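Local coordinates for protein nickel-dependent hydrogenase large subunit (Allochromatium vinosum, PDB 3MYR) that probably oxidises hydrogen as the nickel-iron-bearing large subunit of a membrane-bound heterodimeric [NiFe] hydrogenase, passing the electrons on to an acceptor, at residues N93-H107 with R433-W447. Residues are numbered along the deposited sequence; the frame is centred on the assembly and turned at random.
Sequences NLMIGAQYIHDHVMH and RALESKILVDAMQGW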
ATOM      1  N   ASN B  93     -17.143  -2.146   5.393  1.00 18.74           N
ATOM      2  CA  ASN B  93     -16.963  -0.749   5.742  1.00 19.67           C
ATOM      3  C   ASN B  93     -15.955  -0.599   6.873  1.00 19.73           C
ATOM      4  O   ASN B  93     -15.095   0.290   6.831  1.00 20.20           O
ATOM      5  CB  ASN B  93     -18.275  -0.072   6.218  1.00 17.64           C
ATOM      6  CG  ASN B  93     -19.244   0.234   5.088  1.00 23.87           C
ATOM      7  OD1 ASN B  93     -20.405   0.658   5.353  1.00 26.23           O
ATOM      8  ND2 ASN B  93     -18.831   0.017   3.854  1.00 17.50           N
ATOM      9  N   LEU B  94     -16.131  -1.385   7.940  1.00 19.06           N
ATOM     10  CA  LEU B  94     -15.206  -1.339   9.064  1.00 17.33           C
ATOM     11  C   LEU B  94     -13.744  -1.609   8.651  1.00 18.42           C
ATOM     12  O   LEU B  94     -12.801  -0.898   9.069  1.00 18.99           O
ATOM     13  CB  LEU B  94     -15.646  -2.369  10.115  1.00 19.11           C
ATOM     14  CG  LEU B  94     -16.869  -1.950  10.959  1.00 21.65           C
ATOM     15  CD1 LEU B  94     -17.495  -3.182  11.674  1.00 16.84           C
ATOM     16  CD2 LEU B  94     -16.450  -0.874  12.013  1.00 19.81           C
ATOM     17  N   MET B  95     -13.536  -2.605   7.794  1.00 18.47           N
ATOM     18  CA  MET B  95     -12.177  -2.939   7.337  1.00 18.72           C
ATOM     19  C   MET B  95     -11.660  -1.803   6.464  1.00 19.06           C
ATOM     20  O   MET B  95     -10.477  -1.473   6.522  1.00 20.72           O
ATOM     21  CB  MET B  95     -12.214  -4.256   6.548  1.00 17.03           C
ATOM     22  CG  MET B  95     -12.517  -5.464   7.445  1.00 19.58           C
ATOM     23  SD  MET B  95     -12.575  -7.037   6.507  1.00 32.27           S
ATOM     24  CE  MET B  95     -13.319  -6.645   4.917  1.00 41.52           C
ATOM     25  N   ILE B  96     -12.523  -1.217   5.627  1.00 18.35           N
ATOM     26  CA  ILE B  96     -12.083  -0.084   4.807  1.00 20.08           C
ATOM     27  C   ILE B  96     -11.686   1.089   5.687  1.00 19.52           C
ATOM     28  O   ILE B  96     -10.613   1.653   5.524  1.00 22.15           O
ATOM     29  CB  ILE B  96     -13.170   0.369   3.775  1.00 20.97           C
ATOM     30  CG1 ILE B  96     -13.384  -0.723   2.750  1.00 21.83           C
ATOM     31  CG2 ILE B  96     -12.840   1.801   3.106  1.00 17.79           C
ATOM     32  CD1 ILE B  96     -14.756  -0.537   1.980  1.00 19.70           C
ATOM     33  N   GLY B  97     -12.520   1.436   6.656  1.00 21.54           N
ATOM     34  CA  GLY B  97     -12.191   2.558   7.593  1.00 19.01           C
ATOM     35  C   GLY B  97     -10.863   2.236   8.311  1.00 19.75           C
ATOM     36  O   GLY B  97      -9.982   3.096   8.393  1.00 20.29           O
ATOM     37  N   ALA B  98     -10.695   1.012   8.796  1.00 17.04           N
ATOM     38  CA  ALA B  98      -9.432   0.638   9.511  1.00 18.19           C
ATOM     39  C   ALA B  98      -8.261   0.828   8.568  1.00 19.07           C
ATOM     40  O   ALA B  98      -7.151   1.220   9.013  1.00 19.42           O
ATOM     41  CB  ALA B  98      -9.439  -0.829  10.001  1.00 15.26           C
ATOM     42  N   GLN B  99      -8.458   0.521   7.275  1.00 18.60           N
ATOM     43  CA  GLN B  99      -7.318   0.639   6.325  1.00 16.12           C
ATOM     44  C   GLN B  99      -6.934   2.135   6.095  1.00 18.02           C
ATOM     45  O   GLN B  99      -5.746   2.497   5.989  1.00 17.07           O
ATOM     46  CB  GLN B  99      -7.698  -0.016   4.971  1.00 16.25           C
ATOM     47  CG  GLN B  99      -6.671   0.270   3.853  1.00 17.11           C
ATOM     48  CD  GLN B  99      -5.254  -0.259   4.220  1.00 22.36           C
ATOM     49  OE1 GLN B  99      -5.136  -1.251   4.907  1.00 20.86           O
ATOM     50  NE2 GLN B  99      -4.185   0.426   3.751  1.00 18.93           N
ATOM     51  N   TYR B 100      -7.943   2.998   5.868  1.00 16.37           N
ATOM     52  CA  TYR B 100      -7.701   4.412   5.756  1.00 18.89           C
ATOM     53  C   TYR B 100      -6.892   4.946   6.928  1.00 19.48           C
ATOM     54  O   TYR B 100      -5.940   5.721   6.747  1.00 21.96           O
ATOM     55  CB  TYR B 100      -9.033   5.202   5.795  1.00 17.19           C
ATOM     56  CG  TYR B 100      -9.546   5.504   4.431  1.00 18.47           C
ATOM     57  CD1 TYR B 100     -10.215   4.513   3.673  1.00 18.65           C
ATOM     58  CD2 TYR B 100      -9.491   6.786   3.934  1.00 19.31           C
ATOM     59  CE1 TYR B 100     -10.807   4.804   2.430  1.00 25.42           C
ATOM     60  CE2 TYR B 100     -10.079   7.083   2.697  1.00 21.25           C
ATOM     61  CZ  TYR B 100     -10.769   6.124   1.965  1.00 24.12           C
ATOM     62  OH  TYR B 100     -11.377   6.501   0.724  1.00 23.65           O
ATOM     63  N   ILE B 101      -7.344   4.629   8.130  1.00 19.04           N
ATOM     64  CA  ILE B 101      -6.739   5.244   9.332  1.00 18.74           C
ATOM     65  C   ILE B 101      -5.289   4.766   9.472  1.00 20.30           C
ATOM     66  O   ILE B 101      -4.396   5.554   9.646  1.00 19.93           O
ATOM     67  CB  ILE B 101      -7.582   4.897  10.512  1.00 16.49           C
ATOM     68  CG1 ILE B 101      -8.899   5.716  10.318  1.00 23.73           C
ATOM     69  CG2 ILE B 101      -6.933   5.385  11.821  1.00 20.03           C
ATOM     70  CD1 ILE B 101     -10.027   4.997  11.024  1.00 23.62           C
ATOM     71  N   HIS B 102      -5.061   3.457   9.331  1.00 18.19           N
ATOM     72  CA  HIS B 102      -3.731   2.899   9.402  1.00 19.02           C
ATOM     73  C   HIS B 102      -2.863   3.587   8.357  1.00 19.12           C
ATOM     74  O   HIS B 102      -1.765   4.005   8.621  1.00 20.60           O
ATOM     75  CB  HIS B 102      -3.806   1.367   9.112  1.00 16.80           C
ATOM     76  CG  HIS B 102      -2.476   0.693   9.149  1.00 17.69           C
ATOM     77  ND1 HIS B 102      -1.647   0.612   8.043  1.00 20.55           N
ATOM     78  CD2 HIS B 102      -1.801   0.112  10.175  1.00 20.16           C
ATOM     79  CE1 HIS B 102      -0.550  -0.050   8.385  1.00 21.27           C
ATOM     80  NE2 HIS B 102      -0.599  -0.321   9.681  1.00 20.79           N
ATOM     81  N   ASP B 103      -3.349   3.630   7.121  1.00 19.57           N
ATOM     82  CA  ASP B 103      -2.564   4.043   5.972  1.00 19.13           C
ATOM     83  C   ASP B 103      -2.254   5.590   6.033  1.00 19.17           C
ATOM     84  O   ASP B 103      -1.120   5.996   5.867  1.00 20.10           O
ATOM     85  CB  ASP B 103      -3.429   3.704   4.745  1.00 21.21           C
ATOM     86  CG  ASP B 103      -2.687   3.739   3.449  1.00 22.37           C
ATOM     87  OD1 ASP B 103      -1.666   4.497   3.322  1.00 27.97           O
ATOM     88  OD2 ASP B 103      -3.136   2.984   2.521  1.00 22.94           O
ATOM     89  N   HIS B 104      -3.228   6.437   6.356  1.00 16.90           N
ATOM     90  CA  HIS B 104      -2.994   7.882   6.452  1.00 17.65           C
ATOM     91  C   HIS B 104      -2.027   8.249   7.556  1.00 18.79           C
ATOM     92  O   HIS B 104      -1.226   9.158   7.361  1.00 18.18           O
ATOM     93  CB  HIS B 104      -4.325   8.644   6.694  1.00 15.40           C
ATOM     94  CG  HIS B 104      -5.193   8.723   5.465  1.00 18.54           C
ATOM     95  ND1 HIS B 104      -4.720   8.354   4.215  1.00 14.60           N
ATOM     96  CD2 HIS B 104      -6.430   9.245   5.264  1.00 18.15           C
ATOM     97  CE1 HIS B 104      -5.648   8.614   3.307  1.00 20.36           C
ATOM     98  NE2 HIS B 104      -6.705   9.123   3.920  1.00 21.01           N
ATOM     99  N   VAL B 105      -2.162   7.606   8.734  1.00 17.32           N
ATOM    100  CA  VAL B 105      -1.309   7.928   9.881  1.00 18.31           C
ATOM    101  C   VAL B 105       0.137   7.558   9.501  1.00 19.56           C
ATOM    102  O   VAL B 105       1.065   8.359   9.694  1.00 18.40           O
ATOM    103  CB  VAL B 105      -1.760   7.161  11.160  1.00 18.08           C
ATOM    104  CG1 VAL B 105      -0.604   7.078  12.244  1.00 16.27           C
ATOM    105  CG2 VAL B 105      -3.041   7.823  11.736  1.00 14.87           C
ATOM    106  N   MET B 106       0.327   6.392   8.899  1.00 16.02           N
ATOM    107  CA  MET B 106       1.732   6.021   8.562  1.00 18.44           C
ATOM    108  C   MET B 106       2.193   6.875   7.392  1.00 19.69           C
ATOM    109  O   MET B 106       3.377   7.183   7.336  1.00 19.15           O
ATOM    110  CB  MET B 106       1.840   4.549   8.067  1.00 18.56           C
ATOM    111  CG  MET B 106       1.605   3.542   9.263  1.00 20.68           C
ATOM    112  SD  MET B 106       2.025   1.838   8.645  1.00 24.74           S
ATOM    113  CE  MET B 106       3.819   1.804   8.483  1.00 20.03           C
ATOM    114  N   HIS B 107       1.308   7.209   6.432  1.00 17.16           N
ATOM    115  CA  HIS B 107       1.813   8.110   5.393  1.00 19.02           C
ATOM    116  C   HIS B 107       2.343   9.401   6.026  1.00 17.87           C
ATOM    117  O   HIS B 107       3.458   9.868   5.742  1.00 18.33           O
ATOM    118  CB  HIS B 107       0.749   8.567   4.351  1.00 17.74           C
ATOM    119  CG  HIS B 107       1.309   9.523   3.367  1.00 17.66           C
ATOM    120  ND1 HIS B 107       1.069  10.880   3.399  1.00 16.94           N
ATOM    121  CD2 HIS B 107       2.227   9.328   2.389  1.00 20.47           C
ATOM    122  CE1 HIS B 107       1.742  11.464   2.429  1.00 17.59           C
ATOM    123  NE2 HIS B 107       2.456  10.541   1.801  1.00 19.10           N
ATOM    124  N   ARG B 433      -6.122  14.927   3.987  1.00 21.17           N
ATOM    125  CA  ARG B 433      -5.837  13.557   4.438  1.00 21.37           C
ATOM    126  C   ARG B 433      -6.120  13.392   5.969  1.00 22.02           C
ATOM    127  O   ARG B 433      -6.725  12.395   6.417  1.00 22.24           O
ATOM    128  CB  ARG B 433      -4.401  13.200   4.048  1.00 19.30           C
ATOM    129  CG  ARG B 433      -3.953  11.718   4.425  1.00 21.38           C
ATOM    130  CD  ARG B 433      -2.549  11.384   3.913  1.00 19.48           C
ATOM    131  NE  ARG B 433      -2.674  11.322   2.460  1.00 19.03           N
ATOM    132  CZ  ARG B 433      -2.257  12.244   1.604  1.00 22.05           C
ATOM    133  NH1 ARG B 433      -2.561  12.073   0.302  1.00 15.92           N
ATOM    134  NH2 ARG B 433      -1.457  13.273   2.009  1.00 19.89           N
ATOM    135  N   ALA B 434      -5.654  14.329   6.776  1.00 19.91           N
ATOM    136  CA  ALA B 434      -5.868  14.248   8.217  1.00 19.57           C
ATOM    137  C   ALA B 434      -7.357  14.434   8.560  1.00 21.38           C
ATOM    138  O   ALA B 434      -7.867  13.724   9.359  1.00 22.45           O
ATOM    139  CB  ALA B 434      -5.041  15.327   8.941  1.00 20.31           C
ATOM    140  N   LEU B 435      -8.031  15.427   7.977  1.00 22.40           N
ATOM    141  CA  LEU B 435      -9.457  15.706   8.253  1.00 23.93           C
ATOM    142  C   LEU B 435     -10.338  14.516   7.885  1.00 23.71           C
ATOM    143  O   LEU B 435     -11.229  14.192   8.629  1.00 22.29           O
ATOM    144  CB  LEU B 435      -9.982  16.931   7.481  1.00 23.06           C
ATOM    145  CG  LEU B 435      -9.192  18.242   7.815  1.00 28.64           C
ATOM    146  CD1 LEU B 435      -9.790  19.451   7.087  1.00 23.22           C
ATOM    147  CD2 LEU B 435      -8.994  18.443   9.382  1.00 26.15           C
ATOM    148  N   GLU B 436     -10.092  13.878   6.748  1.00 23.71           N
ATOM    149  CA  GLU B 436     -10.985  12.776   6.363  1.00 23.14           C
ATOM    150  C   GLU B 436     -10.714  11.584   7.268  1.00 22.69           C
ATOM    151  O   GLU B 436     -11.626  10.791   7.516  1.00 23.73           O
ATOM    152  CB  GLU B 436     -10.853  12.410   4.868  1.00 21.80           C
ATOM    153  CG  GLU B 436      -9.641  11.509   4.585  1.00 21.14           C
ATOM    154  CD  GLU B 436      -9.629  11.032   3.119  1.00 28.37           C
ATOM    155  OE1 GLU B 436      -8.710  10.263   2.722  1.00 26.41           O
ATOM    156  OE2 GLU B 436     -10.536  11.459   2.348  1.00 28.98           O
ATOM    157  N   SER B 437      -9.498  11.466   7.808  1.00 21.29           N
ATOM    158  CA  SER B 437      -9.242  10.456   8.898  1.00 22.12           C
ATOM    159  C   SER B 437     -10.124  10.653  10.123  1.00 21.19           C
ATOM    160  O   SER B 437     -10.609   9.687  10.707  1.00 22.07           O
ATOM    161  CB  SER B 437      -7.801  10.468   9.401  1.00 19.94           C
ATOM    162  OG  SER B 437      -6.953  10.223   8.293  1.00 23.38           O
ATOM    163  N   LYS B 438     -10.315  11.892  10.520  1.00 19.53           N
ATOM    164  CA  LYS B 438     -11.211  12.200  11.636  1.00 21.47           C
ATOM    165  C   LYS B 438     -12.664  11.830  11.265  1.00 23.09           C
ATOM    166  O   LYS B 438     -13.442  11.275  12.078  1.00 25.52           O
ATOM    167  CB  LYS B 438     -11.103  13.707  11.986  1.00 22.12           C
ATOM    168  CG  LYS B 438     -12.189  14.225  12.981  1.00 22.79           C
ATOM    169  CD  LYS B 438     -12.235  13.318  14.282  1.00 23.53           C
ATOM    170  CE  LYS B 438     -13.095  13.989  15.407  1.00 26.05           C
ATOM    171  NZ  LYS B 438     -13.212  12.968  16.567  1.00 28.84           N
ATOM    172  N   ILE B 439     -13.054  12.105  10.043  1.00 22.44           N
ATOM    173  CA  ILE B 439     -14.442  11.802   9.669  1.00 23.62           C
ATOM    174  C   ILE B 439     -14.626  10.271   9.710  1.00 23.33           C
ATOM    175  O   ILE B 439     -15.651   9.791  10.169  1.00 25.32           O
ATOM    176  CB  ILE B 439     -14.765  12.358   8.264  1.00 23.57           C
ATOM    177  CG1 ILE B 439     -14.811  13.919   8.324  1.00 22.84           C
ATOM    178  CG2 ILE B 439     -16.130  11.733   7.713  1.00 24.50           C
ATOM    179  CD1 ILE B 439     -14.966  14.555   6.971  1.00 25.23           C
ATOM    180  N   LEU B 440     -13.638   9.510   9.229  1.00 22.71           N
ATOM    181  CA  LEU B 440     -13.798   8.056   9.096  1.00 22.67           C
ATOM    182  C   LEU B 440     -13.746   7.417  10.473  1.00 23.40           C
ATOM    183  O   LEU B 440     -14.430   6.435  10.754  1.00 22.94           O
ATOM    184  CB  LEU B 440     -12.685   7.463   8.248  1.00 23.50           C
ATOM    185  CG  LEU B 440     -13.053   7.593   6.793  1.00 30.21           C
ATOM    186  CD1 LEU B 440     -11.869   7.258   5.945  1.00 29.68           C
ATOM    187  CD2 LEU B 440     -14.112   6.563   6.519  1.00 31.50           C
ATOM    188  N   VAL B 441     -12.852   7.903  11.309  1.00 22.34           N
ATOM    189  CA  VAL B 441     -12.740   7.297  12.616  1.00 25.37           C
ATOM    190  C   VAL B 441     -14.020   7.484  13.465  1.00 26.97           C
ATOM    191  O   VAL B 441     -14.435   6.537  14.076  1.00 28.81           O
ATOM    192  CB  VAL B 441     -11.443   7.719  13.398  1.00 24.77           C
ATOM    193  CG1 VAL B 441     -11.680   8.983  14.219  1.00 21.31           C
ATOM    194  CG2 VAL B 441     -11.032   6.604  14.231  1.00 26.70           C
ATOM    195  N   ASP B 442     -14.704   8.624  13.364  1.00 26.76           N
ATOM    196  CA  ASP B 442     -16.010   8.804  13.980  1.00 28.60           C
ATOM    197  C   ASP B 442     -17.053   7.897  13.366  1.00 28.16           C
ATOM    198  O   ASP B 442     -17.905   7.475  14.067  1.00 29.34           O
ATOM    199  CB  ASP B 442     -16.522  10.263  13.880  1.00 29.81           C
ATOM    200  CG  ASP B 442     -15.656  11.250  14.700  1.00 35.64           C
ATOM    201  OD1 ASP B 442     -15.846  12.489  14.576  1.00 40.89           O
ATOM    202  OD2 ASP B 442     -14.804  10.775  15.508  1.00 33.54           O
ATOM    203  N   ALA B 443     -16.989   7.600  12.067  1.00 26.49           N
ATOM    204  CA  ALA B 443     -18.008   6.736  11.458  1.00 25.77           C
ATOM    205  C   ALA B 443     -17.926   5.246  11.903  1.00 25.14           C
ATOM    206  O   ALA B 443     -18.928   4.507  11.795  1.00 24.24           O
ATOM    207  CB  ALA B 443     -17.912   6.808   9.942  1.00 25.23           C
ATOM    208  N   MET B 444     -16.721   4.810  12.302  1.00 25.52           N
ATOM    209  CA  MET B 444     -16.453   3.425  12.657  1.00 23.37           C
ATOM    210  C   MET B 444     -17.392   2.952  13.733  1.00 23.72           C
ATOM    211  O   MET B 444     -17.801   1.817  13.662  1.00 23.89           O
ATOM    212  CB  MET B 444     -15.013   3.204  13.171  1.00 21.43           C
ATOM    213  CG  MET B 444     -13.891   3.466  12.108  1.00 24.43           C
ATOM    214  SD  MET B 444     -13.794   2.131  10.940  1.00 28.37           S
ATOM    215  CE  MET B 444     -12.965   0.872  11.994  1.00 20.15           C
ATOM    216  N   GLN B 445     -17.671   3.782  14.749  1.00 23.45           N
ATOM    217  CA  GLN B 445     -18.522   3.394  15.861  1.00 27.85           C
ATOM    218  C   GLN B 445     -19.935   3.086  15.333  1.00 27.85           C
ATOM    219  O   GLN B 445     -20.529   2.105  15.733  1.00 30.01           O
ATOM    220  CB  GLN B 445     -18.591   4.447  17.013  1.00 28.01           C
ATOM    221  CG  GLN B 445     -19.243   3.867  18.366  1.00 33.58           C
ATOM    222  CD  GLN B 445     -18.467   2.607  18.943  1.00 39.38           C
ATOM    223  OE1 GLN B 445     -19.060   1.574  19.337  1.00 38.38           O
ATOM    224  NE2 GLN B 445     -17.165   2.694  18.952  1.00 35.93           N
ATOM    225  N   GLY B 446     -20.402   3.831  14.336  1.00 27.22           N
ATOM    226  CA  GLY B 446     -21.771   3.651  13.855  1.00 26.96           C
ATOM    227  C   GLY B 446     -21.860   2.295  13.149  1.00 26.31           C
ATOM    228  O   GLY B 446     -22.827   1.559  13.322  1.00 26.93           O
ATOM    229  N   TRP B 447     -20.823   1.915  12.409  1.00 23.47           N
ATOM    230  CA  TRP B 447     -20.938   0.649  11.659  1.00 24.22           C
ATOM    231  C   TRP B 447     -20.785  -0.538  12.604  1.00 23.40           C
ATOM    232  O   TRP B 447     -21.481  -1.559  12.451  1.00 23.16           O
ATOM    233  CB  TRP B 447     -19.871   0.522  10.565  1.00 22.39           C
ATOM    234  CG  TRP B 447     -19.939   1.593   9.546  1.00 27.32           C
ATOM    235  CD1 TRP B 447     -21.065   2.015   8.824  1.00 24.46           C
ATOM    236  CD2 TRP B 447     -18.811   2.312   8.993  1.00 23.51           C
ATOM    237  NE1 TRP B 447     -20.675   3.008   7.921  1.00 24.59           N
ATOM    238  CE2 TRP B 447     -19.320   3.208   8.008  1.00 24.92           C
ATOM    239  CE3 TRP B 447     -17.431   2.281   9.233  1.00 23.52           C
ATOM    240  CZ2 TRP B 447     -18.508   4.096   7.330  1.00 26.54           C
ATOM    241  CZ3 TRP B 447     -16.622   3.144   8.519  1.00 24.32           C
ATOM    242  CH2 TRP B 447     -17.161   4.020   7.560  1.00 22.91           C
TER
HETATM  243  O   HOH W   1       0.264  13.320   4.393  1.00 16.54           O
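N93 lays its CB over the six-membered ring of W447, 3.9 Å from the ring centroid and 17° off the ring normal, a CH-pi contact. A443 O of the same helix lies above the opposite face, toward its rim. The L94 and W447 side chains pass each other in opposite directions, with L94 CG 3.9 Å from W447 CB. M444 is a knob in the hole formed by L94, G97, A98 and I101. The M444 chain bends at chi2 (-76°) and again at chi3, and its SD comes to 3.7 Å from G97 CA. G97 has no side chain there, and the sulfur packs directly on its backbone. The two helices, 86-112 and 426-456, run roughly antiparallel in the buried helical core of the hydrogenase large subunit, and their axes come within 9.4 Å here. L440 CD1 lies over one face of the Y100 ring, toward its rim; Y100 OH bonds to E484 O. I101 CD1 meets V441 CG2 at 3.7 Å. The side chain of H104 lies about 7 Å from the bound oxidized Ni-Fe centre. H104 gives NE2-H to the anti lone pair of E436 OE1 (2.6 Å, 161°). Ring and carboxylate are nearly coplanar. R393 also pairs with E436 OE1 and probably stabilises its negative charge. R433 CG sits over the centre of the H104 ring, 3.4 Å from the centroid, and S437 OG lies at the ring edge. At H107, one water bridges ND1 and R433 NH2, which also bonds to S551 O.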